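Local coordinates for putative DNA-binding protein (Salmonella choleraesuis, PDB 2HX0) that may bind DNA, a role not established for this protein, and holds a magnesium ion at a metal site, at residues Q43-I49 with L81-L87. The protein carries 2 engineered substitutions. Numbering follows the deposited sequence.
Engineered in segment 43-49: Arg45 (natural residue His).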
loop_
_atom_site.group_PDB
_atom_site.type_symbol
_atom_site.label_atom_id
_atom_site.label_comp_id
_atom_site.label_asym_id
_atom_site.label_seq_id
_atom_site.Cartn_x
_atom_site.Cartn_y
_atom_site.Cartn_z
ATOM N N GLN A 43 -6.878 20.215 8.865
ATOM C CA GLN A 43 -5.841 20.403 9.873
ATOM C C GLN A 43 -5.263 19.072 10.341
ATOM O O GLN A 43 -5.152 18.811 11.539
ATOM C CB GLN A 43 -6.400 21.183 11.065
ATOM C CG GLN A 43 -6.746 22.629 10.734
ATOM C CD GLN A 43 -5.517 23.458 10.419
ATOM O OE1 GLN A 43 -4.686 23.713 11.292
ATOM N NE2 GLN A 43 -5.385 23.871 9.164
ATOM N N LEU A 44 -4.894 18.227 9.386
ATOM C CA LEU A 44 -4.322 16.924 9.706
ATOM C C LEU A 44 -2.901 17.097 10.242
ATOM O O LEU A 44 -2.081 17.790 9.636
ATOM C CB LEU A 44 -4.323 16.037 8.459
ATOM C CG LEU A 44 -5.697 15.844 7.802
ATOM C CD1 LEU A 44 -5.574 14.863 6.638
ATOM C CD2 LEU A 44 -6.704 15.342 8.831
ATOM N N ARG A 45 -2.611 16.453 11.371
ATOM C CA ARG A 45 -1.298 16.563 11.999
ATOM C C ARG A 45 -0.450 15.292 11.966
ATOM O O ARG A 45 0.734 15.337 12.285
ATOM C CB ARG A 45 -1.437 17.003 13.464
ATOM C CG ARG A 45 -2.207 18.301 13.689
ATOM C CD ARG A 45 -1.578 19.474 12.964
ATOM N NE ARG A 45 -0.213 19.750 13.403
ATOM C CZ ARG A 45 0.113 20.240 14.596
ATOM N NH1 ARG A 45 1.389 20.453 14.895
ATOM N NH2 ARG A 45 -0.829 20.519 15.488
ATOM N N ALA A 46 -1.043 14.165 11.591
ATOM C CA ALA A 46 -0.301 12.904 11.540
ATOM C C ALA A 46 -1.029 11.946 10.609
ATOM O O ALA A 46 -1.697 11.015 11.055
ATOM C CB ALA A 46 -0.202 12.305 12.931
ATOM N N ALA A 47 -0.876 12.166 9.309
ATOM C CA ALA A 47 -1.577 11.357 8.330
ATOM C C ALA A 47 -0.673 10.509 7.453
ATOM O O ALA A 47 0.542 10.689 7.429
ATOM C CB ALA A 47 -2.450 12.270 7.453
ATOM N N TRP A 48 -1.281 9.564 6.746
ATOM C CA TRP A 48 -0.543 8.699 5.833
ATOM C C TRP A 48 -1.509 8.244 4.751
ATOM O O TRP A 48 -2.725 8.293 4.937
ATOM C CB TRP A 48 0.057 7.499 6.595
ATOM C CG TRP A 48 -0.812 6.266 6.724
ATOM C CD1 TRP A 48 -0.781 5.153 5.932
ATOM C CD2 TRP A 48 -1.795 6.011 7.734
ATOM N NE1 TRP A 48 -1.681 4.219 6.389
ATOM C CE2 TRP A 48 -2.317 4.722 7.494
ATOM C CE3 TRP A 48 -2.285 6.750 8.819
ATOM C CZ2 TRP A 48 -3.306 4.149 8.304
ATOM C CZ3 TRP A 48 -3.269 6.183 9.623
ATOM C CH2 TRP A 48 -3.769 4.893 9.360
ATOM N N ILE A 49 -0.974 7.838 3.606
ATOM C CA ILE A 49 -1.827 7.373 2.520
ATOM C C ILE A 49 -2.141 5.907 2.789
ATOM O O ILE A 49 -1.257 5.053 2.724
ATOM C CB ILE A 49 -1.123 7.482 1.159
ATOM C CG1 ILE A 49 -0.550 8.890 0.973
ATOM C CG2 ILE A 49 -2.119 7.160 0.051
ATOM C CD1 ILE A 49 -1.549 10.083 0.995
ATOM N N LEU A 81 0.948 4.846 -4.052
ATOM C CA LEU A 81 1.327 6.161 -3.570
ATOM C C LEU A 81 1.370 5.934 -2.074
ATOM O O LEU A 81 0.339 5.706 -1.443
ATOM C CB LEU A 81 0.263 7.202 -3.922
ATOM C CG LEU A 81 0.489 8.562 -3.259
ATOM C CD1 LEU A 81 1.800 9.149 -3.740
ATOM C CD2 LEU A 81 -0.672 9.487 -3.586
ATOM N N ASN A 82 2.569 5.964 -1.514
ATOM C CA ASN A 82 2.737 5.709 -0.095
ATOM C C ASN A 82 3.498 6.798 0.617
ATOM O O ASN A 82 4.286 7.528 0.017
ATOM C CB ASN A 82 3.461 4.378 0.109
ATOM C CG ASN A 82 2.569 3.184 -0.153
ATOM O OD1 ASN A 82 1.593 2.957 0.564
ATOM N ND2 ASN A 82 2.895 2.415 -1.184
ATOM N N GLY A 83 3.258 6.908 1.913
ATOM C CA GLY A 83 3.965 7.912 2.667
ATOM C C GLY A 83 3.122 8.622 3.692
ATOM O O GLY A 83 1.922 8.374 3.834
ATOM N N THR A 84 3.779 9.528 4.400
ATOM C CA THR A 84 3.167 10.303 5.456
ATOM C C THR A 84 3.006 11.749 5.029
ATOM O O THR A 84 3.674 12.213 4.110
ATOM C CB THR A 84 4.059 10.267 6.704
ATOM O OG1 THR A 84 5.394 10.665 6.341
ATOM C CG2 THR A 84 4.100 8.862 7.285
ATOM N N LEU A 85 2.099 12.457 5.684
ATOM C CA LEU A 85 1.909 13.861 5.380
ATOM C C LEU A 85 1.250 14.533 6.565
ATOM O O LEU A 85 0.544 13.894 7.346
ATOM C CB LEU A 85 1.079 14.056 4.101
ATOM C CG LEU A 85 -0.379 13.611 4.007
ATOM C CD1 LEU A 85 -0.946 14.084 2.678
ATOM C CD2 LEU A 85 -0.491 12.099 4.125
ATOM N N GLU A 86 1.517 15.824 6.714
ATOM C CA GLU A 86 0.958 16.591 7.809
ATOM C C GLU A 86 0.943 18.074 7.457
ATOM O O GLU A 86 1.351 18.454 6.363
ATOM C CB GLU A 86 1.750 16.331 9.097
ATOM C CG GLU A 86 3.203 16.803 9.104
ATOM C CD GLU A 86 4.167 15.867 8.396
ATOM O OE1 GLU A 86 3.829 14.684 8.166
ATOM O OE2 GLU A 86 5.288 16.319 8.086
ATOM N N LEU A 87 0.475 18.907 8.380
ATOM C CA LEU A 87 0.374 20.344 8.130
ATOM C C LEU A 87 1.509 21.022 7.373
ATOM O O LEU A 87 1.256 21.734 6.402
ATOM C CB LEU A 87 0.131 21.101 9.438
ATOM C CG LEU A 87 -1.311 21.148 9.957
ATOM C CD1 LEU A 87 -1.394 22.168 11.082
ATOM C CD2 LEU A 87 -2.268 21.540 8.838
HETATM O O HOH W 1 1.393 4.845 2.848
#
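Strands 47-56 and 75-86, neighbours in the antiparallel sheet of this PCC-domain fold, pair where the chain comes off helix 31-42 through a Schellman motif at Gln43. Ala47 and Leu85 form a hydrogen-bonded pair: Ala47 N donates to Leu85 O (3.0 Å) and Leu85 N to Ala47 O (2.9 Å). The next pair, Trp48 with Thr84, is non-hydrogen-bonded, its CA atoms 4.1 Å apart; Trp48 makes backbone hydrogen bonds with Gly123 and Thr84 with His91, on the two flanking strands. His91 is, with His93 and His107, a ligand of the magnesium ion, so strand 89-97, next to 75-86, supplies two of the three histidines. Where 43-49 has not yet become strand and 81-87 has just ended, Leu87 N makes a weak hydrogen bond to Leu44 O (3.1 Å), while the Glu124 carboxylate accepts from Arg45 N and Ala46 N. Leu85 CD2 touches Ala47 CB and Ile49 CD1, each at 3.9 Å. On the face of Trp48 and Thr84, Trp48 NE1 hydrogen-bonds to Ala50 O of the second subunit, and Thr84 OG1 to Glu119 of that subunit and to Arg132 of its own chain, whose NE also forms a salt bridge with Glu86. Beyond the paired residues, Ile49 N still reaches Gly83 O (3.0 Å), but the reciprocal bond is replaced by a water, which accepts from Gly83 N (2.9 Å) and donates to Ile49 O (2.7 Å) and Asn82 OD1 (3.0 Å).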